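Local coordinates for periplasmic cell division protein (SufI) (Aquifex aeolicus, PDB 6SYY) that acts as the multicopper oxidase McoA, a copper enzyme that takes electrons from substrates and passes them through its copper ions to dioxygen, at the copper (II) ion site. Numbering follows the deposited sequence.

Site 1: the copper (II) ion site. Residues 223, 407, 447, 450-452, 509, 511, 514, 519. With CU (copper (II) ion), chain B.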
loop_
_atom_site.group_PDB
_atom_site.type_symbol
_atom_site.label_atom_id
_atom_site.label_comp_id
_atom_site.label_asym_id
_atom_site.label_seq_id
_atom_site.Cartn_x
_atom_site.Cartn_y
_atom_site.Cartn_z
ATOM N N HIS A 223 17.597 -4.075 12.731
ATOM C CA HIS A 223 16.460 -4.763 12.135
ATOM C C HIS A 223 15.139 -4.165 12.609
ATOM O O HIS A 223 14.107 -4.839 12.609
ATOM C CB HIS A 223 16.526 -6.257 12.441
ATOM C CG HIS A 223 17.847 -6.875 12.106
ATOM N ND1 HIS A 223 18.090 -7.517 10.910
ATOM C CD2 HIS A 223 19.003 -6.937 12.807
ATOM C CE1 HIS A 223 19.337 -7.955 10.894
ATOM N NE2 HIS A 223 19.912 -7.617 12.034
ATOM N N PHE A 407 14.661 -11.908 11.400
ATOM C CA PHE A 407 13.277 -12.361 11.418
ATOM C C PHE A 407 13.071 -13.506 10.437
ATOM O O PHE A 407 13.574 -13.473 9.310
ATOM C CB PHE A 407 12.328 -11.216 11.081
ATOM C CG PHE A 407 12.192 -10.198 12.172
ATOM C CD1 PHE A 407 11.750 -10.572 13.432
ATOM C CD2 PHE A 407 12.488 -8.865 11.936
ATOM C CE1 PHE A 407 11.619 -9.635 14.441
ATOM C CE2 PHE A 407 12.364 -7.923 12.940
ATOM C CZ PHE A 407 11.925 -8.308 14.194
ATOM N N THR A 447 7.471 -12.821 17.821
ATOM C CA THR A 447 8.511 -11.813 17.968
ATOM C C THR A 447 7.981 -10.619 18.747
ATOM O O THR A 447 6.784 -10.504 19.027
ATOM C CB THR A 447 9.036 -11.355 16.603
ATOM O OG1 THR A 447 8.058 -10.523 15.972
ATOM C CG2 THR A 447 9.321 -12.554 15.715
ATOM N N TYR A 450 5.674 -5.846 15.546
ATOM C CA TYR A 450 4.573 -6.106 14.641
ATOM C C TYR A 450 5.106 -6.335 13.229
ATOM O O TYR A 450 6.206 -5.905 12.871
ATOM C CB TYR A 450 3.575 -4.946 14.660
ATOM C CG TYR A 450 3.791 -3.923 13.569
ATOM C CD1 TYR A 450 3.024 -3.947 12.410
ATOM C CD2 TYR A 450 4.760 -2.934 13.696
ATOM C CE1 TYR A 450 3.215 -3.012 11.409
ATOM C CE2 TYR A 450 4.958 -1.995 12.695
ATOM C CZ TYR A 450 4.184 -2.041 11.552
ATOM O OH TYR A 450 4.367 -1.111 10.551
ATOM N N HIS A 451 4.310 -7.031 12.424
ATOM C CA HIS A 451 4.658 -7.266 11.028
ATOM C C HIS A 451 3.421 -7.131 10.153
ATOM O O HIS A 451 2.448 -7.873 10.335
ATOM C CB HIS A 451 5.275 -8.652 10.838
ATOM C CG HIS A 451 6.442 -8.920 11.730
ATOM N ND1 HIS A 451 7.690 -8.382 11.502
ATOM C CD2 HIS A 451 6.552 -9.663 12.858
ATOM C CE1 HIS A 451 8.519 -8.784 12.449
ATOM N NE2 HIS A 451 7.853 -9.561 13.285
ATOM N N PRO A 452 3.414 -6.206 9.207
ATOM C CA PRO A 452 2.330 -6.183 8.219
ATOM C C PRO A 452 2.603 -7.189 7.113
ATOM O O PRO A 452 3.424 -6.942 6.224
ATOM C CB PRO A 452 2.348 -4.735 7.714
ATOM C CG PRO A 452 3.788 -4.323 7.845
ATOM C CD PRO A 452 4.383 -5.116 8.996
ATOM N N CYS A 509 6.917 -9.859 4.867
ATOM C CA CYS A 509 6.575 -8.696 5.667
ATOM C C CYS A 509 6.723 -7.436 4.831
ATOM O O CYS A 509 7.622 -7.332 3.993
ATOM C CB CYS A 509 7.479 -8.619 6.890
ATOM S SG CYS A 509 7.221 -7.166 7.892
ATOM N N ILE A 511 7.215 -4.394 6.152
ATOM C CA ILE A 511 8.246 -3.494 6.658
ATOM C C ILE A 511 9.452 -3.684 5.746
ATOM O O ILE A 511 10.038 -4.770 5.704
ATOM C CB ILE A 511 8.586 -3.778 8.125
ATOM C CG1 ILE A 511 7.416 -3.359 9.026
ATOM C CG2 ILE A 511 9.858 -3.055 8.530
ATOM C CD1 ILE A 511 7.584 -3.733 10.476
ATOM N N HIS A 514 12.661 -5.330 6.909
ATOM C CA HIS A 514 12.439 -6.754 7.168
ATOM C C HIS A 514 12.465 -7.549 5.874
ATOM O O HIS A 514 13.166 -8.561 5.757
ATOM C CB HIS A 514 11.099 -6.971 7.869
ATOM C CG HIS A 514 11.035 -6.420 9.256
ATOM N ND1 HIS A 514 9.891 -6.474 10.023
ATOM C CD2 HIS A 514 11.968 -5.797 10.013
ATOM C CE1 HIS A 514 10.122 -5.908 11.194
ATOM N NE2 HIS A 514 11.374 -5.485 11.212
ATOM N N MET A 519 12.912 -11.438 5.255
ATOM C CA MET A 519 11.598 -11.882 5.698
ATOM C C MET A 519 10.672 -12.033 4.500
ATOM O O MET A 519 9.705 -11.282 4.360
ATOM C CB MET A 519 11.028 -10.889 6.711
ATOM C CG MET A 519 9.905 -11.443 7.555
ATOM S SD MET A 519 9.605 -10.474 9.043
ATOM C CE MET A 519 8.356 -11.488 9.836
HETATM CU CU CU B . 8.310 -7.595 9.558
#
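Cys509, His451 and His514 bind this partly occupied copper, the mononuclear type 1 centre. Cys509 SG, a soft and polarisable thiolate, bonds CU at 2.0 Å. Its SG lies anti to the backbone N, which carries the sulfur from the end of strand 503-509 to the metal. His514 ND1 bonds CU at 2.0 Å and His451 ND1 at 2.2 Å; in both, CG sits beside the backbone N, and the second torsion then turns ND1 to the ion, chi2 -76° in His451 and 177° in His514. The widest ligand angle, 131° between Cys509 SG and His451 ND1, belongs to a flattened trigonal set. Met519, extended beyond CG, brings its thioether SD to 3.2 Å from copper, the usual weak axial position, while its CE lies over the centre of the His451 ring.

Thr447 OG1 accepts a hydrogen bond from His451 NE2 at 2.9 Å, close to the imidazole plane, which sets that ring's rotation. The backbone N of Ile511 donates to Cys509 SG at 3.3 Å and may temper the charge on the thiolate. Ile511 CG2 covers one face of the His514 ring and Phe407 CE2 the rim of the other; the Phe407 ring also receives the CE1 edge of His451 over its centre. Apolar groups suit these places because they pack without competing for copper. The centre takes up electrons from substrate, one at a time.

Site 2: the copper (II) ion site. Residues 118, 120-121, 129, 157, 159-161, 454, 456, 479, 506, 508-510. With CU (copper (II) ion), chain C; CU (copper (II) ion), chain D; CU (copper (II) ion), chain E; O (oxygen atom), chain F.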
loop_
_atom_site.group_PDB
_atom_site.type_symbol
_atom_site.label_atom_id
_atom_site.label_comp_id
_atom_site.label_asym_id
_atom_site.label_seq_id
_atom_site.Cartn_x
_atom_site.Cartn_y
_atom_site.Cartn_z
ATOM N N HIS A 118 6.891 -3.675 -8.798
ATOM C CA HIS A 118 5.826 -4.550 -8.333
ATOM C C HIS A 118 4.499 -3.803 -8.382
ATOM O O HIS A 118 4.400 -2.672 -7.895
ATOM C CB HIS A 118 6.099 -5.045 -6.915
ATOM C CG HIS A 118 4.967 -5.824 -6.328
ATOM N ND1 HIS A 118 4.351 -6.858 -7.000
ATOM C CD2 HIS A 118 4.334 -5.718 -5.136
ATOM C CE1 HIS A 118 3.386 -7.355 -6.248
ATOM N NE2 HIS A 118 3.358 -6.685 -5.110
ATOM N N HIS A 120 1.632 -3.775 -6.644
ATOM C CA HIS A 120 1.173 -4.272 -5.351
ATOM C C HIS A 120 -0.346 -4.352 -5.317
ATOM O O HIS A 120 -1.040 -3.350 -5.522
ATOM C CB HIS A 120 1.706 -3.363 -4.239
ATOM C CG HIS A 120 1.367 -3.813 -2.848
ATOM N ND1 HIS A 120 2.272 -3.745 -1.810
ATOM C CD2 HIS A 120 0.221 -4.299 -2.312
ATOM C CE1 HIS A 120 1.703 -4.185 -0.700
ATOM N NE2 HIS A 120 0.458 -4.527 -0.977
ATOM N N GLY A 121 -0.858 -5.551 -5.051
ATOM C CA GLY A 121 -2.281 -5.798 -4.988
ATOM C C GLY A 121 -2.875 -6.410 -6.238
ATOM O O GLY A 121 -4.027 -6.859 -6.197
ATOM N N ASP A 129 4.200 -9.663 -12.584
ATOM C CA ASP A 129 3.895 -9.168 -11.247
ATOM C C ASP A 129 5.020 -8.335 -10.646
ATOM O O ASP A 129 4.759 -7.481 -9.790
ATOM C CB ASP A 129 3.578 -10.353 -10.324
ATOM C CG ASP A 129 3.311 -9.930 -8.893
ATOM O OD1 ASP A 129 2.421 -9.079 -8.674
ATOM O OD2 ASP A 129 3.987 -10.460 -7.986
ATOM N N PHE A 157 -0.961 0.256 -5.705
ATOM C CA PHE A 157 0.331 0.725 -5.220
ATOM C C PHE A 157 1.406 0.129 -6.118
ATOM O O PHE A 157 1.462 -1.091 -6.278
ATOM C CB PHE A 157 0.495 0.282 -3.753
ATOM C CG PHE A 157 1.723 0.808 -3.051
ATOM C CD1 PHE A 157 2.445 1.881 -3.546
ATOM C CD2 PHE A 157 2.149 0.208 -1.869
ATOM C CE1 PHE A 157 3.573 2.347 -2.875
ATOM C CE2 PHE A 157 3.272 0.663 -1.196
ATOM C CZ PHE A 157 3.985 1.736 -1.701
ATOM N N HIS A 159 5.632 0.099 -6.751
ATOM C CA HIS A 159 6.885 0.390 -6.074
ATOM C C HIS A 159 7.882 -0.692 -6.455
ATOM O O HIS A 159 7.484 -1.767 -6.920
ATOM C CB HIS A 159 6.693 0.456 -4.546
ATOM C CG HIS A 159 6.297 -0.847 -3.919
ATOM N ND1 HIS A 159 7.188 -1.879 -3.714
ATOM C CD2 HIS A 159 5.108 -1.277 -3.434
ATOM C CE1 HIS A 159 6.563 -2.891 -3.137
ATOM N NE2 HIS A 159 5.300 -2.551 -2.956
ATOM N N PRO A 160 9.177 -0.438 -6.295
ATOM C CA PRO A 160 10.171 -1.430 -6.714
ATOM C C PRO A 160 10.213 -2.622 -5.773
ATOM O O PRO A 160 9.838 -2.550 -4.600
ATOM C CB PRO A 160 11.490 -0.653 -6.682
ATOM C CG PRO A 160 11.248 0.427 -5.702
ATOM C CD PRO A 160 9.811 0.805 -5.832
ATOM N N HIS A 161 10.678 -3.739 -6.316
ATOM C CA HIS A 161 10.812 -4.952 -5.523
ATOM C C HIS A 161 12.159 -5.645 -5.715
ATOM O O HIS A 161 12.190 -6.880 -5.793
ATOM C CB HIS A 161 9.686 -5.924 -5.885
ATOM C CG HIS A 161 9.051 -6.591 -4.707
ATOM N ND1 HIS A 161 9.725 -7.483 -3.902
ATOM C CD2 HIS A 161 7.795 -6.506 -4.208
ATOM C CE1 HIS A 161 8.913 -7.913 -2.952
ATOM N NE2 HIS A 161 7.737 -7.335 -3.115
ATOM N N HIS A 454 2.156 -9.444 3.866
ATOM C CA HIS A 454 1.588 -9.264 2.540
ATOM C C HIS A 454 1.824 -10.523 1.717
ATOM O O HIS A 454 2.913 -11.107 1.758
ATOM C CB HIS A 454 2.214 -8.033 1.863
ATOM C CG HIS A 454 1.819 -7.848 0.431
ATOM N ND1 HIS A 454 0.508 -7.712 0.029
ATOM C CD2 HIS A 454 2.569 -7.754 -0.694
ATOM C CE1 HIS A 454 0.466 -7.557 -1.283
ATOM N NE2 HIS A 454 1.703 -7.579 -1.745
ATOM N N HIS A 456 1.409 -11.899 -2.356
ATOM C CA HIS A 456 1.149 -11.551 -3.741
ATOM C C HIS A 456 0.132 -12.522 -4.335
ATOM O O HIS A 456 -0.137 -13.591 -3.785
ATOM C CB HIS A 456 2.444 -11.578 -4.561
ATOM C CG HIS A 456 3.450 -10.550 -4.142
ATOM N ND1 HIS A 456 4.467 -10.126 -4.971
ATOM C CD2 HIS A 456 3.603 -9.866 -2.983
ATOM C CE1 HIS A 456 5.200 -9.224 -4.342
ATOM N NE2 HIS A 456 4.697 -9.049 -3.135
ATOM N N ASP A 479 -4.876 -7.286 1.204
ATOM C CA ASP A 479 -3.635 -7.950 0.819
ATOM C C ASP A 479 -2.492 -7.717 1.803
ATOM O O ASP A 479 -1.414 -8.289 1.612
ATOM C CB ASP A 479 -3.195 -7.553 -0.606
ATOM C CG ASP A 479 -2.857 -6.080 -0.749
ATOM O OD1 ASP A 479 -2.074 -5.539 0.062
ATOM O OD2 ASP A 479 -3.353 -5.469 -1.717
ATOM N N LEU A 506 5.065 -14.218 -3.915
ATOM C CA LEU A 506 5.798 -13.905 -2.700
ATOM C C LEU A 506 4.873 -13.881 -1.493
ATOM O O LEU A 506 3.673 -13.608 -1.603
ATOM C CB LEU A 506 6.498 -12.555 -2.826
ATOM C CG LEU A 506 7.656 -12.489 -3.813
ATOM C CD1 LEU A 506 8.182 -11.076 -3.870
ATOM C CD2 LEU A 506 8.747 -13.454 -3.392
ATOM N N HIS A 508 5.661 -12.094 2.332
ATOM C CA HIS A 508 6.719 -11.342 2.989
ATOM C C HIS A 508 6.116 -10.284 3.899
ATOM O O HIS A 508 4.964 -9.875 3.738
ATOM C CB HIS A 508 7.659 -10.688 1.963
ATOM C CG HIS A 508 7.016 -9.609 1.145
ATOM N ND1 HIS A 508 7.152 -8.269 1.444
ATOM C CD2 HIS A 508 6.237 -9.670 0.039
ATOM C CE1 HIS A 508 6.481 -7.553 0.558
ATOM N NE2 HIS A 508 5.917 -8.379 -0.305
ATOM N N CYS A 509 6.917 -9.859 4.867
ATOM C CA CYS A 509 6.575 -8.696 5.667
ATOM C C CYS A 509 6.723 -7.436 4.831
ATOM O O CYS A 509 7.622 -7.332 3.993
ATOM C CB CYS A 509 7.479 -8.619 6.890
ATOM S SG CYS A 509 7.221 -7.166 7.892
ATOM N N HIS A 510 5.836 -6.468 5.054
ATOM C CA HIS A 510 5.882 -5.236 4.284
ATOM C C HIS A 510 6.572 -4.105 5.025
ATOM O O HIS A 510 6.507 -2.954 4.578
ATOM C CB HIS A 510 4.484 -4.804 3.853
ATOM C CG HIS A 510 4.484 -4.014 2.585
ATOM N ND1 HIS A 510 4.849 -2.685 2.537
ATOM C CD2 HIS A 510 4.208 -4.375 1.310
ATOM C CE1 HIS A 510 4.778 -2.257 1.289
ATOM N NE2 HIS A 510 4.389 -3.262 0.525
HETATM CU CU CU C . 5.875 -7.550 -2.365
HETATM CU CU CU D . 3.167 -6.635 -2.915
HETATM CU CU CU E . 4.207 -3.409 -1.772
HETATM O O O F . 5.241 -5.586 -1.976
#
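The oxygen atom is gripped by three coppers and almost wholly buried. Its bonds measure 2.1 Å to CU (chain C), 2.4 Å to CU (chain E) and 2.5 Å to CU (chain D); the coppers and the oxygen are all partly occupied. Whether it represents oxide, hydroxide or water the structure alone does not show. CU (chain C) and CU (chain E), 4.5 Å apart, form the type 3 pair, each near tetrahedral with three imidazoles and the oxygen: His161, His456 and His508 for the first, His120, His159 and His510 for the second. CU (chain D), the type 2 ion, takes NE2 of His118 and His454. Histidine suits every place, since one nitrogen binds metal while the other can donate a hydrogen bond. All these rings bind through NE2 except His120, which turns ND1 to copper.

His120 NE2 donates at 2.9 Å to Asp479 OD1, which it meets from above the carboxylate plane. The main-chain O of the same aspartate takes His454 ND1 at 2.6 Å, so Asp479 orients ligands of two coppers. Asp129 does likewise: its O accepts from His118 ND1, and the syn lone pair of OD2 faces His456 ND1 at 3.1 Å. Both carboxylates may make their imidazoles stronger donors, less certainly for the poorly ordered Asp129. His159 and His508 put CG in the crowded position between backbone N and carbonyl carbon (chi1 65° and 67°), and His159 ND1 donates to Pro160 O at 2.9 Å from above the carbonyl plane. Phe157 presents a ring face to His159 CD2. The trinuclear cluster binds dioxygen and reduces it to water.

About 14 Å separates the C-alpha centres of sites 1 and 2, which share Cys509. This residue lies within a His-Cys-His motif: its thiolate belongs to site 1, while its neighbours His508 and His510 bind the two type 3 coppers of site 2. The backbone O of Cys509 also accepts a hydrogen bond from His508 ND1 at 2.8 Å, a shortcut that may aid electron transfer. Strand 451-455 links the sites too, with His451 in site 1 and His454 in site 2. Within one chain, electrons collected singly at site 1 can thus reach the oxygen-reducing cluster.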